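Local coordinates for protein probable amino acid aminotransferase (Mycobacterium tuberculosis, PDB 6Q1S) that belongs to the class IV aminotransferase family and holds 4'-deoxy-4'-aminopyridoxal-5'-phosphate in a pocket formed by residues from both halves of the chain, at residues B[149-154]-B[213-218]; B[32-37]-B[50-55]; B[170-175]-B[185-190]. All coordinates share one frame; numbering follows the deposited sequence.

In the fold
All three contacts are largely buried and all touch PMP, but they sit in different parts of the fold. Contact 2 packs helix 46-59 on the five-stranded antiparallel sheet, contact 3 belongs to the mixed sheet, and contact 1 joins the loop before helix 156-166 to the loop leading into helix 218-229. Contacts 1 and 2 meet directly: R52 NH1 probably donates to R216 O, and K151 pairs with F33 through the backbone. Contacts 2 and 3 stay about 6 Å apart at their nearest atoms. Contact 1 has no hydrogen bond across its segments, only van der Waals and CH...O contacts; contact 2 rests on a two-bond salt bridge, and contact 3 has one long, weak salt bridge beside proline packing.

Contact 1: B[149-154]-B[213-218]; sequences SAKTLS and PILRGT. With PMP (4'-deoxy-4'-aminopyridoxal-5'-phosphate), chain G.
PMP O3P, on a ligand that K151 and L215 both touch, accepts from T218 N (3.3 Å) and from T218 OG1; R52 approaches the same oxygen. The OG1 to O3P bond is modelled very short, and its length is doubtful. With T218 OG1 between the backbone N and carbonyl carbon (chi1 59°), hydroxyl and amide converge on one acceptor. G217 is the N-cap of helix 218-229.

On the ring, PMP O3 meets K151, where NZ makes a weak bond at 3.2 Å and another weak one to Y155 OH. L215 packs on the pyridine, its CB above N1 at 3.8 Å and its CD2 against C2A at 3.7 Å. Through K151, L215, G217 and T218 the loops before helices 156-166 and 218-229 together form part of the PMP pocket.

Across the segments no hydrogen bond forms. The other methyl of L215, CD1, rests 3.2 Å from S149 O and 3.5 Å from K151 N, while S149 CA directs a CH toward I214 O at 3.6 Å. L215 thus wedges between the 149-151 backbone and the ring. It adds van der Waals contact alone; polar bonds hold O3 and the phosphate, whose charge the helix N-terminus probably helps to stabilise.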
loop_
_atom_site.group_PDB
_atom_site.type_symbol
_atom_site.label_atom_id
_atom_site.label_comp_id
_atom_site.label_asym_id
_atom_site.label_seq_id
_atom_site.Cartn_x
_atom_site.Cartn_y
_atom_site.Cartn_z
ATOM N N SER B 149 1.906 11.807 -2.967
ATOM C CA SER B 149 3.128 12.169 -3.673
ATOM C C SER B 149 4.338 11.367 -3.216
ATOM O O SER B 149 5.436 11.582 -3.738
ATOM C CB SER B 149 3.415 13.665 -3.509
ATOM O OG SER B 149 3.695 13.985 -2.158
ATOM N N ALA B 150 4.167 10.452 -2.265
ATOM C CA ALA B 150 5.262 9.645 -1.748
ATOM C C ALA B 150 5.306 8.313 -2.481
ATOM O O ALA B 150 4.283 7.630 -2.604
ATOM C CB ALA B 150 5.112 9.417 -0.243
ATOM N N LYS B 151 6.493 7.946 -2.962
ATOM C CA LYS B 151 6.712 6.665 -3.630
ATOM C C LYS B 151 7.029 5.629 -2.561
ATOM O O LYS B 151 8.183 5.415 -2.194
ATOM C CB LYS B 151 7.831 6.782 -4.655
ATOM C CG LYS B 151 7.901 5.627 -5.632
ATOM C CD LYS B 151 9.046 5.817 -6.610
ATOM C CE LYS B 151 9.267 4.567 -7.441
ATOM N NZ LYS B 151 7.982 4.054 -7.991
ATOM N N THR B 152 5.988 4.976 -2.055
ATOM C CA THR B 152 6.125 4.025 -0.964
ATOM C C THR B 152 6.216 2.602 -1.499
ATOM O O THR B 152 5.988 2.332 -2.679
ATOM C CB THR B 152 4.950 4.140 0.013
ATOM O OG1 THR B 152 3.785 3.538 -0.563
ATOM C CG2 THR B 152 4.658 5.599 0.323
ATOM N N LEU B 153 6.566 1.684 -0.602
ATOM C CA LEU B 153 6.623 0.263 -0.919
ATOM C C LEU B 153 5.254 -0.400 -0.925
ATOM O O LEU B 153 5.176 -1.614 -1.133
ATOM C CB LEU B 153 7.527 -0.460 0.082
ATOM C CG LEU B 153 9.008 -0.090 0.050
ATOM C CD1 LEU B 153 9.714 -0.600 1.293
ATOM C CD2 LEU B 153 9.640 -0.672 -1.195
ATOM N N SER B 154 4.179 0.354 -0.696
ATOM C CA SER B 154 2.834 -0.214 -0.617
ATOM C C SER B 154 2.172 -0.104 -1.987
ATOM O O SER B 154 1.306 0.737 -2.236
ATOM C CB SER B 154 2.031 0.492 0.465
ATOM O OG SER B 154 2.510 0.139 1.751
ATOM N N PRO B 213 -2.977 14.634 -6.789
ATOM C CA PRO B 213 -2.519 13.515 -5.954
ATOM C C PRO B 213 -1.735 12.473 -6.739
ATOM O O PRO B 213 -2.174 11.324 -6.848
ATOM C CB PRO B 213 -3.827 12.931 -5.406
ATOM C CG PRO B 213 -4.851 13.299 -6.428
ATOM C CD PRO B 213 -4.444 14.651 -6.934
ATOM N N ILE B 214 -0.580 12.852 -7.287
ATOM C CA ILE B 214 0.208 11.976 -8.147
ATOM C C ILE B 214 1.679 12.093 -7.766
ATOM O O ILE B 214 2.085 12.984 -7.018
ATOM C CB ILE B 214 0.022 12.300 -9.645
ATOM C CG1 ILE B 214 0.523 13.710 -9.957
ATOM C CG2 ILE B 214 -1.435 12.156 -10.055
ATOM C CD1 ILE B 214 0.502 14.046 -11.432
ATOM N N LEU B 215 2.478 11.172 -8.298
ATOM C CA LEU B 215 3.921 11.231 -8.128
ATOM C C LEU B 215 4.543 12.168 -9.157
ATOM O O LEU B 215 4.063 12.294 -10.287
ATOM C CB LEU B 215 4.543 9.838 -8.263
ATOM C CG LEU B 215 4.451 8.786 -7.147
ATOM C CD1 LEU B 215 5.257 9.218 -5.932
ATOM C CD2 LEU B 215 3.013 8.452 -6.747
ATOM N N ARG B 216 5.631 12.821 -8.755
ATOM C CA ARG B 216 6.417 13.640 -9.670
ATOM C C ARG B 216 7.411 12.761 -10.416
ATOM O O ARG B 216 8.264 12.115 -9.797
ATOM C CB ARG B 216 7.145 14.748 -8.911
ATOM C CG ARG B 216 6.234 15.688 -8.149
ATOM C CD ARG B 216 6.144 17.024 -8.864
ATOM N NE ARG B 216 7.391 17.781 -8.772
ATOM C CZ ARG B 216 7.625 18.726 -7.868
ATOM N NH1 ARG B 216 8.788 19.363 -7.855
ATOM N NH2 ARG B 216 6.693 19.039 -6.978
ATOM N N GLY B 217 7.313 12.750 -11.739
ATOM C CA GLY B 217 8.150 11.879 -12.537
ATOM C C GLY B 217 9.543 12.426 -12.758
ATOM O O GLY B 217 9.706 13.516 -13.314
ATOM N N THR B 218 10.556 11.679 -12.308
ATOM C CA THR B 218 11.934 12.083 -12.563
ATOM C C THR B 218 12.204 12.154 -14.059
ATOM O O THR B 218 12.887 13.070 -14.534
ATOM C CB THR B 218 12.907 11.108 -11.896
ATOM O OG1 THR B 218 12.687 9.789 -12.408
ATOM C CG2 THR B 218 12.705 11.099 -10.391
HETATM N N1 PMP G . 3.827 7.434 -11.149
HETATM C C2 PMP G . 3.911 6.338 -10.358
HETATM C C2A PMP G . 2.759 5.968 -9.459
HETATM C C3 PMP G . 5.135 5.498 -10.372
HETATM O O3 PMP G . 5.243 4.392 -9.586
HETATM C C4 PMP G . 6.233 5.909 -11.274
HETATM C C4A PMP G . 7.519 5.120 -11.361
HETATM N N4A PMP G . 7.226 3.759 -11.841
HETATM C C5 PMP G . 6.017 7.129 -12.088
HETATM C C6 PMP G . 4.816 7.823 -11.973
HETATM C C5A PMP G . 7.096 7.613 -13.032
HETATM O O4P PMP G . 8.229 8.042 -12.279
HETATM P P PMP G . 9.716 7.902 -12.883
HETATM O O1P PMP G . 9.987 6.441 -13.150
HETATM O O2P PMP G . 9.795 8.691 -14.168
HETATM O O3P PMP G . 10.709 8.438 -11.881
#

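Contact 2: B[32-37]-B[50-55]; sequences VFETLL and LQRLTQ. With PMP (4'-deoxy-4'-aminopyridoxal-5'-phosphate), chain G.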
loop_
_atom_site.group_PDB
_atom_site.type_symbol
_atom_site.label_atom_id
_atom_site.label_comp_id
_atom_site.label_asym_id
_atom_site.label_seq_id
_atom_site.Cartn_x
_atom_site.Cartn_y
_atom_site.Cartn_z
ATOM N N VAL B 32 9.801 3.585 1.703
ATOM C CA VAL B 32 9.849 4.260 0.415
ATOM C C VAL B 32 10.919 3.596 -0.439
ATOM O O VAL B 32 11.822 2.923 0.066
ATOM C CB VAL B 32 10.126 5.771 0.560
ATOM C CG1 VAL B 32 9.061 6.423 1.427
ATOM C CG2 VAL B 32 11.513 6.007 1.140
ATOM N N PHE B 33 10.813 3.791 -1.752
ATOM C CA PHE B 33 11.787 3.205 -2.659
ATOM C C PHE B 33 11.912 4.059 -3.912
ATOM O O PHE B 33 11.131 4.983 -4.148
ATOM C CB PHE B 33 11.424 1.758 -3.021
ATOM C CG PHE B 33 10.401 1.634 -4.114
ATOM C CD1 PHE B 33 9.055 1.821 -3.850
ATOM C CD2 PHE B 33 10.786 1.299 -5.402
ATOM C CE1 PHE B 33 8.112 1.696 -4.857
ATOM C CE2 PHE B 33 9.850 1.172 -6.413
ATOM C CZ PHE B 33 8.511 1.370 -6.139
ATOM N N GLU B 34 12.924 3.730 -4.713
ATOM C CA GLU B 34 13.179 4.371 -5.991
ATOM C C GLU B 34 13.639 3.313 -6.978
ATOM O O GLU B 34 14.207 2.290 -6.590
ATOM C CB GLU B 34 14.238 5.478 -5.874
ATOM C CG GLU B 34 13.721 6.774 -5.274
ATOM C CD GLU B 34 12.699 7.453 -6.160
ATOM O OE1 GLU B 34 12.839 7.369 -7.399
ATOM O OE2 GLU B 34 11.758 8.072 -5.623
ATOM N N THR B 35 13.395 3.565 -8.261
ATOM C CA THR B 35 13.800 2.654 -9.324
ATOM C C THR B 35 14.641 3.414 -10.335
ATOM O O THR B 35 14.217 4.458 -10.841
ATOM C CB THR B 35 12.591 2.018 -10.020
ATOM O OG1 THR B 35 11.901 1.163 -9.099
ATOM C CG2 THR B 35 13.037 1.201 -11.224
ATOM N N LEU B 36 15.827 2.887 -10.625
ATOM C CA LEU B 36 16.764 3.523 -11.533
ATOM C C LEU B 36 17.143 2.546 -12.633
ATOM O O LEU B 36 17.152 1.330 -12.429
ATOM C CB LEU B 36 18.035 3.990 -10.806
ATOM C CG LEU B 36 17.904 5.052 -9.712
ATOM C CD1 LEU B 36 17.535 4.418 -8.381
ATOM C CD2 LEU B 36 19.195 5.843 -9.589
ATOM N N LEU B 37 17.455 3.094 -13.801
ATOM C CA LEU B 37 17.872 2.306 -14.952
ATOM C C LEU B 37 19.378 2.431 -15.136
ATOM O O LEU B 37 19.916 3.543 -15.160
ATOM C CB LEU B 37 17.142 2.759 -16.217
ATOM C CG LEU B 37 17.509 2.038 -17.516
ATOM C CD1 LEU B 37 16.922 0.635 -17.545
ATOM C CD2 LEU B 37 17.042 2.844 -18.718
ATOM N N LEU B 50 17.501 10.393 -5.739
ATOM C CA LEU B 50 17.806 10.599 -4.327
ATOM C C LEU B 50 17.146 11.856 -3.778
ATOM O O LEU B 50 16.898 11.943 -2.570
ATOM C CB LEU B 50 19.317 10.669 -4.112
ATOM C CG LEU B 50 20.131 9.409 -4.405
ATOM C CD1 LEU B 50 21.615 9.707 -4.280
ATOM C CD2 LEU B 50 19.732 8.268 -3.482
ATOM N N GLN B 51 16.862 12.835 -4.638
ATOM C CA GLN B 51 16.112 14.007 -4.195
ATOM C C GLN B 51 14.671 13.633 -3.875
ATOM O O GLN B 51 14.128 14.036 -2.840
ATOM C CB GLN B 51 16.168 15.102 -5.260
ATOM C CG GLN B 51 17.457 15.904 -5.242
ATOM C CD GLN B 51 17.528 16.926 -6.360
ATOM O OE1 GLN B 51 16.624 17.018 -7.190
ATOM N NE2 GLN B 51 18.609 17.698 -6.387
ATOM N N ARG B 52 14.034 12.865 -4.759
ATOM C CA ARG B 52 12.684 12.390 -4.489
ATOM C C ARG B 52 12.666 11.392 -3.338
ATOM O O ARG B 52 11.703 11.356 -2.563
ATOM C CB ARG B 52 12.094 11.766 -5.752
ATOM C CG ARG B 52 10.675 11.263 -5.604
ATOM C CD ARG B 52 10.076 10.983 -6.964
ATOM N NE ARG B 52 10.470 9.666 -7.454
ATOM C CZ ARG B 52 10.225 9.224 -8.683
ATOM N NH1 ARG B 52 9.580 9.994 -9.547
ATOM N NH2 ARG B 52 10.622 8.012 -9.047
ATOM N N LEU B 53 13.717 10.576 -3.214
ATOM C CA LEU B 53 13.818 9.669 -2.077
ATOM C C LEU B 53 13.881 10.439 -0.765
ATOM O O LEU B 53 13.282 10.024 0.236
ATOM C CB LEU B 53 15.045 8.770 -2.229
ATOM C CG LEU B 53 15.246 7.728 -1.127
ATOM C CD1 LEU B 53 14.229 6.609 -1.263
ATOM C CD2 LEU B 53 16.661 7.177 -1.170
ATOM N N THR B 54 14.597 11.565 -0.752
ATOM C CA THR B 54 14.640 12.394 0.448
ATOM C C THR B 54 13.262 12.956 0.766
ATOM O O THR B 54 12.866 13.037 1.935
ATOM C CB THR B 54 15.659 13.521 0.269
ATOM O OG1 THR B 54 16.969 12.962 0.103
ATOM C CG2 THR B 54 15.656 14.452 1.475
ATOM N N GLN B 55 12.502 13.318 -0.268
ATOM C CA GLN B 55 11.173 13.876 -0.047
ATOM C C GLN B 55 10.194 12.800 0.405
ATOM O O GLN B 55 9.375 13.036 1.301
ATOM C CB GLN B 55 10.683 14.563 -1.319
ATOM C CG GLN B 55 11.300 15.932 -1.542
ATOM C CD GLN B 55 10.836 16.937 -0.512
ATOM O OE1 GLN B 55 9.765 16.783 0.074
ATOM N NE2 GLN B 55 11.638 17.969 -0.280
HETATM N N1 PMP G . 3.827 7.434 -11.149
HETATM C C2 PMP G . 3.911 6.338 -10.358
HETATM C C2A PMP G . 2.759 5.968 -9.459
HETATM C C3 PMP G . 5.135 5.498 -10.372
HETATM O O3 PMP G . 5.243 4.392 -9.586
HETATM C C4 PMP G . 6.233 5.909 -11.274
HETATM C C4A PMP G . 7.519 5.120 -11.361
HETATM N N4A PMP G . 7.226 3.759 -11.841
HETATM C C5 PMP G . 6.017 7.129 -12.088
HETATM C C6 PMP G . 4.816 7.823 -11.973
HETATM C C5A PMP G . 7.096 7.613 -13.032
HETATM O O4P PMP G . 8.229 8.042 -12.279
HETATM P P PMP G . 9.716 7.902 -12.883
HETATM O O1P PMP G . 9.987 6.441 -13.150
HETATM O O2P PMP G . 9.795 8.691 -14.168
HETATM O O3P PMP G . 10.709 8.438 -11.881
#
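E34 and R52 join strand 31-39 to helix 46-59, the helix that follows the short hairpin of strands 31-39 and 42-43 and lies against the antiparallel sheet of this class IV aminotransferase. The two segments run nearly antiparallel, their axes approaching to 8.4 Å.

The ionic part is a side-on salt bridge with two bonds. R52 NE donates to E34 OE2 at 2.7 Å with an almost straight N-H...O angle of 175°, and OE2 lies in the guanidinium plane. R52 NH2 donates to E34 OE1 at 2.8 Å, this partner being tilted out of that plane. Both oxygens use their syn lone pairs. The match is therefore good at NE and less so at NH2, as expected from carboxylate and guanidinium planes turned 37° apart. The R52 chain runs out extended and then bends at chi3 (83°), which puts NE opposite OE2.

The apolar part lies alongside, further toward the start of the strand. L53 CD1 meets V32 CG2 at 3.7 Å, and L53 CB lies 3.9 Å from E34 CG, so the aliphatic stem of the glutamate shares in the packing while its carboxylate is engaged with the arginine. The E34 and L53 side chains pass one another running opposite ways.

R52 also has polar partners outside the two segments: the ligand and a loop. By gripping NE and NH2 the carboxylate helps to fix the rotation of the guanidinium, and so acts as a second-shell partner of the phosphate. R52 NH1 probably also donates to R216 O, though the modelled length is very short and doubtful. At the phosphate, PMP O3P sits in the fork of the guanidinium, 2.9 Å from R52 NH2 and 3.0 Å from R52 NH1, the latter bond being weak.

Contact 3: B[170-175]-B[185-190]; sequences AGDVIF and GPRSTV. With PMP (4'-deoxy-4'-aminopyridoxal-5'-phosphate), chain G; AKG (2-oxoglutaric acid), chain H.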
loop_
_atom_site.group_PDB
_atom_site.type_symbol
_atom_site.label_atom_id
_atom_site.label_comp_id
_atom_site.label_asym_id
_atom_site.label_seq_id
_atom_site.Cartn_x
_atom_site.Cartn_y
_atom_site.Cartn_z
ATOM N N ALA B 170 -5.634 -5.007 -21.952
ATOM C CA ALA B 170 -4.949 -3.726 -21.866
ATOM C C ALA B 170 -3.586 -3.903 -21.208
ATOM O O ALA B 170 -3.448 -4.635 -20.224
ATOM C CB ALA B 170 -5.780 -2.714 -21.079
ATOM N N GLY B 171 -2.584 -3.221 -21.755
ATOM C CA GLY B 171 -1.226 -3.356 -21.271
ATOM C C GLY B 171 -0.880 -2.415 -20.138
ATOM O O GLY B 171 0.112 -2.624 -19.433
ATOM N N ASP B 172 -1.682 -1.373 -19.951
ATOM C CA ASP B 172 -1.442 -0.412 -18.883
ATOM C C ASP B 172 -2.742 0.331 -18.600
ATOM O O ASP B 172 -3.794 0.016 -19.168
ATOM C CB ASP B 172 -0.305 0.543 -19.256
ATOM C CG ASP B 172 0.532 0.947 -18.059
ATOM O OD1 ASP B 172 -0.047 1.368 -17.036
ATOM O OD2 ASP B 172 1.775 0.855 -18.148
ATOM N N VAL B 173 -2.666 1.326 -17.722
ATOM C CA VAL B 173 -3.837 2.049 -17.240
ATOM C C VAL B 173 -3.491 3.527 -17.169
ATOM O O VAL B 173 -2.353 3.896 -16.861
ATOM C CB VAL B 173 -4.298 1.526 -15.859
ATOM C CG1 VAL B 173 -5.315 2.462 -15.218
ATOM C CG2 VAL B 173 -4.877 0.134 -15.980
ATOM N N ILE B 174 -4.467 4.372 -17.481
ATOM C CA ILE B 174 -4.385 5.803 -17.229
ATOM C C ILE B 174 -5.456 6.129 -16.198
ATOM O O ILE B 174 -6.654 5.971 -16.466
ATOM C CB ILE B 174 -4.571 6.629 -18.511
ATOM C CG1 ILE B 174 -3.384 6.412 -19.452
ATOM C CG2 ILE B 174 -4.717 8.106 -18.171
ATOM C CD1 ILE B 174 -3.476 7.192 -20.741
ATOM N N PHE B 175 -5.027 6.555 -15.013
ATOM C CA PHE B 175 -5.960 6.884 -13.946
ATOM C C PHE B 175 -6.643 8.212 -14.235
ATOM O O PHE B 175 -5.986 9.199 -14.582
ATOM C CB PHE B 175 -5.232 6.957 -12.605
ATOM C CG PHE B 175 -5.106 5.635 -11.910
ATOM C CD1 PHE B 175 -6.212 4.818 -11.742
ATOM C CD2 PHE B 175 -3.882 5.207 -11.428
ATOM C CE1 PHE B 175 -6.100 3.602 -11.100
ATOM C CE2 PHE B 175 -3.762 3.989 -10.787
ATOM C CZ PHE B 175 -4.875 3.185 -10.622
ATOM N N GLY B 185 -0.330 7.201 -14.400
ATOM C CA GLY B 185 -0.430 5.766 -14.502
ATOM C C GLY B 185 -0.074 5.103 -13.187
ATOM O O GLY B 185 0.541 5.714 -12.308
ATOM N N PRO B 186 -0.444 3.829 -13.028
ATOM C CA PRO B 186 -0.048 3.096 -11.814
ATOM C C PRO B 186 1.454 2.900 -11.687
ATOM O O PRO B 186 1.928 2.542 -10.600
ATOM C CB PRO B 186 -0.778 1.754 -11.957
ATOM C CG PRO B 186 -1.033 1.619 -13.426
ATOM C CD PRO B 186 -1.283 3.011 -13.921
ATOM N N ARG B 187 2.216 3.120 -12.765
ATOM C CA ARG B 187 3.666 2.986 -12.699
ATOM C C ARG B 187 4.370 3.937 -13.665
ATOM O O ARG B 187 5.529 3.689 -14.019
ATOM C CB ARG B 187 4.085 1.538 -12.995
ATOM C CG ARG B 187 3.658 1.036 -14.366
ATOM C CD ARG B 187 4.087 -0.405 -14.580
ATOM N NE ARG B 187 3.518 -0.983 -15.794
ATOM C CZ ARG B 187 3.420 -2.290 -16.023
ATOM N NH1 ARG B 187 3.858 -3.158 -15.121
ATOM N NH2 ARG B 187 2.886 -2.729 -17.155
ATOM N N SER B 188 3.716 5.017 -14.092
ATOM C CA SER B 188 4.290 5.884 -15.110
ATOM C C SER B 188 3.641 7.258 -15.038
ATOM O O SER B 188 2.644 7.467 -14.342
ATOM C CB SER B 188 4.113 5.280 -16.506
ATOM O OG SER B 188 2.794 4.789 -16.675
ATOM N N THR B 189 4.230 8.195 -15.776
ATOM C CA THR B 189 3.755 9.566 -15.880
ATOM C C THR B 189 3.138 9.783 -17.254
ATOM O O THR B 189 3.689 9.342 -18.268
ATOM C CB THR B 189 4.899 10.562 -15.653
ATOM O OG1 THR B 189 5.441 10.378 -14.338
ATOM C CG2 THR B 189 4.409 11.995 -15.801
ATOM N N VAL B 190 1.993 10.458 -17.284
ATOM C CA VAL B 190 1.267 10.703 -18.525
ATOM C C VAL B 190 1.790 11.986 -19.158
ATOM O O VAL B 190 1.731 13.060 -18.551
ATOM C CB VAL B 190 -0.245 10.790 -18.278
ATOM C CG1 VAL B 190 -0.971 11.120 -19.573
ATOM C CG2 VAL B 190 -0.759 9.484 -17.698
HETATM N N1 PMP G . 3.827 7.434 -11.149
HETATM C C2 PMP G . 3.911 6.338 -10.358
HETATM C C2A PMP G . 2.759 5.968 -9.459
HETATM C C3 PMP G . 5.135 5.498 -10.372
HETATM O O3 PMP G . 5.243 4.392 -9.586
HETATM C C4 PMP G . 6.233 5.909 -11.274
HETATM C C4A PMP G . 7.519 5.120 -11.361
HETATM N N4A PMP G . 7.226 3.759 -11.841
HETATM C C5 PMP G . 6.017 7.129 -12.088
HETATM C C6 PMP G . 4.816 7.823 -11.973
HETATM C C5A PMP G . 7.096 7.613 -13.032
HETATM O O4P PMP G . 8.229 8.042 -12.279
HETATM P P PMP G . 9.716 7.902 -12.883
HETATM O O1P PMP G . 9.987 6.441 -13.150
HETATM O O2P PMP G . 9.795 8.691 -14.168
HETATM O O3P PMP G . 10.709 8.438 -11.881
HETATM C C1 AKG H . 8.182 -0.277 -14.537
HETATM O O1 AKG H . 7.382 -0.917 -15.251
HETATM O O2 AKG H . 9.185 0.296 -15.017
HETATM C C2 AKG H . 7.940 -0.191 -13.099
HETATM O O5 AKG H . 7.860 0.900 -12.558
HETATM C C3 AKG H . 7.780 -1.455 -12.286
HETATM C C4 AKG H . 6.311 -1.859 -12.259
HETATM C C5 AKG H . 6.175 -3.336 -12.535
HETATM O O3 AKG H . 7.217 -4.024 -12.606
HETATM O O4 AKG H . 5.031 -3.815 -12.690
#
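R187 meets D172 across this contact and also bonds two separate ligands, one through its backbone and one through its side chain. Its carbonyl R187 O accepts from PMP N4A at 2.8 Å, and R187 NH1 donates to AKG O4 at 2.8 Å. R187 CG stands between the backbone N and carbonyl carbon (chi1 60°), and the chain then runs extended to NE, beside D172 OD2. That link is looser: NE to OD2 spans 3.5 Å, a weak bond within a salt bridge, though a fairly straight one at 164°. D172 OD2 and AKG O4 both lie at the guanidinium edge and in its plane, while the carboxylate plane is turned 78° from it. The other aspartate oxygen, OD1, is engaged by its own strand, taking V173 N at 2.7 Å on the anti lone pair.

These pairs join strand 172-176 of the mixed sheet to the loop entering strand 189-194, which with T189 contributes five successive residues to the PMP pocket. Here G185 N bonds to S188 O, so the chain turns tightly around P186 and R187.

P186, in the loop, packs against the strand. Its CD touches V173 O at 3.3 Å and V173 CB at 3.9 Å; its CB reaches F175 CE2, also at 3.9 Å. Helix 156-166 packs on V173, F175 and R187. Where strand 189-194 begins, the CG2 methyls of V190 and I174 face each other, with L252 touching both side chains.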